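Local coordinates for protein myosin IE heavy chain (Dictyostelium discoideum, PDB 1LKX) that is the motor domain of a single-headed class-1 myosin, binding actin and hydrolysing ATP in an actin-activated cycle, and may move membranes relative to actin, at residues A[197-203]-A[229-235]. Residues are numbered along the deposited sequence; the frame is centred on the assembly and turned at random.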
ATOM      1  N   ARG A 197     -13.727  12.234   3.582  1.00 45.36           N
ATOM      2  CA  ARG A 197     -14.640  12.005   2.483  1.00 43.32           C
ATOM      3  C   ARG A 197     -14.644  10.516   2.143  1.00 43.01           C
ATOM      4  O   ARG A 197     -13.730   9.783   2.509  1.00 43.03           O
ATOM      5  CB  ARG A 197     -14.122  12.813   1.303  1.00 43.66           C
ATOM      6  CG  ARG A 197     -15.103  13.230   0.245  1.00 42.91           C
ATOM      7  CD  ARG A 197     -14.298  13.444  -1.008  1.00 39.64           C
ATOM      8  NE  ARG A 197     -14.961  14.273  -1.989  1.00 37.31           N
ATOM      9  CZ  ARG A 197     -14.470  14.467  -3.199  1.00 37.58           C
ATOM     10  NH1 ARG A 197     -15.098  15.235  -4.071  1.00 38.62           N
ATOM     11  NH2 ARG A 197     -13.341  13.867  -3.534  1.00 37.64           N
ATOM     12  N   SER A 198     -15.672  10.062   1.441  1.00 42.05           N
ATOM     13  CA  SER A 198     -15.743   8.659   1.067  1.00 40.73           C
ATOM     14  C   SER A 198     -14.891   8.451  -0.180  1.00 40.05           C
ATOM     15  O   SER A 198     -14.110   9.338  -0.556  1.00 40.62           O
ATOM     16  CB  SER A 198     -17.191   8.265   0.785  1.00 41.21           C
ATOM     17  OG  SER A 198     -17.284   6.912   0.384  1.00 41.28           O
ATOM     18  N   PHE A 199     -15.030   7.289  -0.815  1.00 37.66           N
ATOM     19  CA  PHE A 199     -14.274   7.004  -2.031  1.00 37.21           C
ATOM     20  C   PHE A 199     -14.616   7.978  -3.168  1.00 37.19           C
ATOM     21  O   PHE A 199     -15.773   8.361  -3.366  1.00 35.60           O
ATOM     22  CB  PHE A 199     -14.507   5.565  -2.480  1.00 35.98           C
ATOM     23  CG  PHE A 199     -13.929   4.552  -1.548  1.00 35.15           C
ATOM     24  CD1 PHE A 199     -14.733   3.890  -0.647  1.00 34.26           C
ATOM     25  CD2 PHE A 199     -12.555   4.299  -1.540  1.00 35.73           C
ATOM     26  CE1 PHE A 199     -14.188   2.985   0.258  1.00 35.00           C
ATOM     27  CE2 PHE A 199     -12.000   3.401  -0.643  1.00 34.80           C
ATOM     28  CZ  PHE A 199     -12.818   2.740   0.261  1.00 34.20           C
ATOM     29  N   HIS A 200     -13.590   8.371  -3.914  1.00 37.50           N
ATOM     30  CA  HIS A 200     -13.757   9.330  -4.989  1.00 37.93           C
ATOM     31  C   HIS A 200     -14.905   9.054  -5.938  1.00 38.15           C
ATOM     32  O   HIS A 200     -15.825   9.863  -6.057  1.00 39.26           O
ATOM     33  CB  HIS A 200     -12.466   9.456  -5.798  1.00 38.44           C
ATOM     34  CG  HIS A 200     -11.306   9.968  -5.008  1.00 38.72           C
ATOM     35  ND1 HIS A 200     -11.460  10.768  -3.896  1.00 40.29           N
ATOM     36  CD2 HIS A 200      -9.973   9.804  -5.176  1.00 39.11           C
ATOM     37  CE1 HIS A 200     -10.269  11.071  -3.407  1.00 42.23           C
ATOM     38  NE2 HIS A 200      -9.350  10.497  -4.167  1.00 41.00           N
ATOM     39  N   ILE A 201     -14.841   7.916  -6.618  1.00 37.34           N
ATOM     40  CA  ILE A 201     -15.849   7.546  -7.596  1.00 36.39           C
ATOM     41  C   ILE A 201     -17.260   8.015  -7.246  1.00 36.07           C
ATOM     42  O   ILE A 201     -17.962   8.526  -8.102  1.00 36.40           O
ATOM     43  CB  ILE A 201     -15.838   6.021  -7.838  1.00 35.70           C
ATOM     44  CG1 ILE A 201     -16.664   5.683  -9.074  1.00 34.26           C
ATOM     45  CG2 ILE A 201     -16.369   5.297  -6.624  1.00 37.99           C
ATOM     46  CD1 ILE A 201     -16.152   6.313 -10.317  1.00 32.47           C
ATOM     47  N   PHE A 202     -17.668   7.866  -5.993  1.00 36.49           N
ATOM     48  CA  PHE A 202     -19.001   8.283  -5.587  1.00 37.19           C
ATOM     49  C   PHE A 202     -19.244   9.729  -5.955  1.00 39.00           C
ATOM     50  O   PHE A 202     -20.199  10.042  -6.652  1.00 41.45           O
ATOM     51  CB  PHE A 202     -19.195   8.123  -4.079  1.00 37.02           C
ATOM     52  CG  PHE A 202     -19.442   6.710  -3.638  1.00 35.24           C
ATOM     53  CD1 PHE A 202     -20.532   6.005  -4.109  1.00 35.13           C
ATOM     54  CD2 PHE A 202     -18.595   6.098  -2.730  1.00 34.95           C
ATOM     55  CE1 PHE A 202     -20.773   4.710  -3.680  1.00 36.16           C
ATOM     56  CE2 PHE A 202     -18.826   4.806  -2.294  1.00 34.87           C
ATOM     57  CZ  PHE A 202     -19.915   4.110  -2.768  1.00 36.33           C
ATOM     58  N   TYR A 203     -18.378  10.618  -5.488  1.00 40.39           N
ATOM     59  CA  TYR A 203     -18.527  12.039  -5.769  1.00 40.01           C
ATOM     60  C   TYR A 203     -18.367  12.358  -7.240  1.00 40.72           C
ATOM     61  O   TYR A 203     -19.102  13.165  -7.786  1.00 41.25           O
ATOM     62  CB  TYR A 203     -17.513  12.832  -4.963  1.00 38.34           C
ATOM     63  CG  TYR A 203     -17.609  12.559  -3.494  1.00 36.81           C
ATOM     64  CD1 TYR A 203     -16.971  11.469  -2.925  1.00 37.11           C
ATOM     65  CD2 TYR A 203     -18.365  13.377  -2.676  1.00 36.93           C
ATOM     66  CE1 TYR A 203     -17.084  11.203  -1.562  1.00 37.84           C
ATOM     67  CE2 TYR A 203     -18.488  13.123  -1.320  1.00 37.44           C
ATOM     68  CZ  TYR A 203     -17.845  12.040  -0.765  1.00 37.54           C
ATOM     69  OH  TYR A 203     -17.943  11.827   0.591  1.00 36.58           O
ATOM     70  N   LEU A 229     -22.840   9.920   2.228  1.00 49.55           N
ATOM     71  CA  LEU A 229     -21.957  11.021   1.859  1.00 49.87           C
ATOM     72  C   LEU A 229     -22.107  12.259   2.743  1.00 50.71           C
ATOM     73  O   LEU A 229     -21.140  12.966   3.018  1.00 51.77           O
ATOM     74  CB  LEU A 229     -22.184  11.416   0.403  1.00 48.39           C
ATOM     75  CG  LEU A 229     -21.978  10.314  -0.634  1.00 47.39           C
ATOM     76  CD1 LEU A 229     -22.028  10.916  -2.025  1.00 47.09           C
ATOM     77  CD2 LEU A 229     -20.649   9.633  -0.406  1.00 46.12           C
ATOM     78  N   LYS A 230     -23.319  12.522   3.191  1.00 51.15           N
ATOM     79  CA  LYS A 230     -23.569  13.685   4.020  1.00 51.61           C
ATOM     80  C   LYS A 230     -22.895  13.625   5.391  1.00 51.84           C
ATOM     81  O   LYS A 230     -22.417  14.633   5.879  1.00 51.36           O
ATOM     82  CB  LYS A 230     -25.078  13.852   4.191  1.00 53.12           C
ATOM     83  CG  LYS A 230     -25.509  15.156   4.827  1.00 53.71           C
ATOM     84  CD  LYS A 230     -26.993  15.135   5.130  1.00 55.02           C
ATOM     85  CE  LYS A 230     -27.497  16.527   5.462  1.00 57.42           C
ATOM     86  NZ  LYS A 230     -27.416  17.454   4.281  1.00 59.05           N
ATOM     87  N   LYS A 231     -22.860  12.446   6.004  1.00 52.81           N
ATOM     88  CA  LYS A 231     -22.283  12.260   7.338  1.00 53.88           C
ATOM     89  C   LYS A 231     -20.997  13.025   7.629  1.00 54.72           C
ATOM     90  O   LYS A 231     -20.970  13.906   8.477  1.00 55.41           O
ATOM     91  CB  LYS A 231     -22.036  10.770   7.604  1.00 53.59           C
ATOM     92  CG  LYS A 231     -23.217   9.890   7.284  1.00 56.91           C
ATOM     93  CD  LYS A 231     -22.914   8.420   7.505  1.00 58.92           C
ATOM     94  CE  LYS A 231     -22.844   8.085   8.988  1.00 61.61           C
ATOM     95  NZ  LYS A 231     -22.571   6.632   9.244  1.00 61.95           N
ATOM     96  N   SER A 232     -19.923  12.678   6.933  1.00 55.99           N
ATOM     97  CA  SER A 232     -18.627  13.312   7.153  1.00 56.90           C
ATOM     98  C   SER A 232     -18.622  14.786   6.796  1.00 57.37           C
ATOM     99  O   SER A 232     -17.607  15.466   6.936  1.00 57.22           O
ATOM    100  CB  SER A 232     -17.544  12.586   6.349  1.00 57.49           C
ATOM    101  OG  SER A 232     -17.828  12.601   4.960  1.00 58.51           O
ATOM    102  N   GLY A 233     -19.763  15.274   6.334  1.00 58.10           N
ATOM    103  CA  GLY A 233     -19.870  16.673   5.960  1.00 59.39           C
ATOM    104  C   GLY A 233     -18.665  17.231   5.224  1.00 59.73           C
ATOM    105  O   GLY A 233     -17.913  18.037   5.765  1.00 59.73           O
ATOM    106  N   CYS A 234     -18.486  16.798   3.985  1.00 60.40           N
ATOM    107  CA  CYS A 234     -17.381  17.247   3.144  1.00 60.91           C
ATOM    108  C   CYS A 234     -17.645  16.670   1.767  1.00 61.50           C
ATOM    109  O   CYS A 234     -17.697  15.443   1.606  1.00 61.47           O
ATOM    110  CB  CYS A 234     -16.049  16.729   3.673  1.00 60.51           C
ATOM    111  SG  CYS A 234     -14.649  17.220   2.643  1.00 61.76           S
ATOM    112  N   PHE A 235     -17.806  17.545   0.777  1.00 61.29           N
ATOM    113  CA  PHE A 235     -18.126  17.082  -0.560  1.00 62.06           C
ATOM    114  C   PHE A 235     -17.204  17.569  -1.659  1.00 63.05           C
ATOM    115  O   PHE A 235     -17.294  17.101  -2.795  1.00 63.40           O
ATOM    116  CB  PHE A 235     -19.566  17.472  -0.896  1.00 62.08           C
ATOM    117  CG  PHE A 235     -20.494  17.427   0.283  1.00 62.12           C
ATOM    118  CD1 PHE A 235     -20.446  18.417   1.253  1.00 62.53           C
ATOM    119  CD2 PHE A 235     -21.367  16.365   0.457  1.00 62.70           C
ATOM    120  CE1 PHE A 235     -21.248  18.349   2.383  1.00 63.05           C
ATOM    121  CE2 PHE A 235     -22.174  16.289   1.586  1.00 64.44           C
ATOM    122  CZ  PHE A 235     -22.110  17.286   2.553  1.00 63.81           C
TER
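Y203 and L229 run antiparallel alongside each other, bringing L229 CD2 to 3.7 Å from Y203 CZ, while L229 CD1 lies over one face of the ring, offset toward the rim. The guanidinium of R197 crosses the opposite face, NE 3.4 Å above the ring centre, so the phenol is sandwiched between aliphatic and cationic groups. An extended chain, with CG anti to the backbone N (chi1 -155°), carries R197 along the ring until NH1 donates to F235 O at 3.2 Å; the carbonyl oxygen lies near the guanidinium plane, but the donor stands 52° out of the carbonyl plane. NH1 also forms a salt bridge with D242. Y203 OH accepts a nearly straight bond from S198 N (3.0 Å, 176°), which fixes the ring's tip against the loop before its own helix. Without the phenol, as with an alanine here, S198 N would probably lose this acceptor and a gap would open between R197 and L229. Packing is looser toward partly exposed C234 and F235, where mainly backbone oxygens approach the ring. The contact joins helix 200-206 and the loop before it to helix 227-231 and the turn after it, with helix 260-276 packing against F202 and helix 242-255 supplying D242.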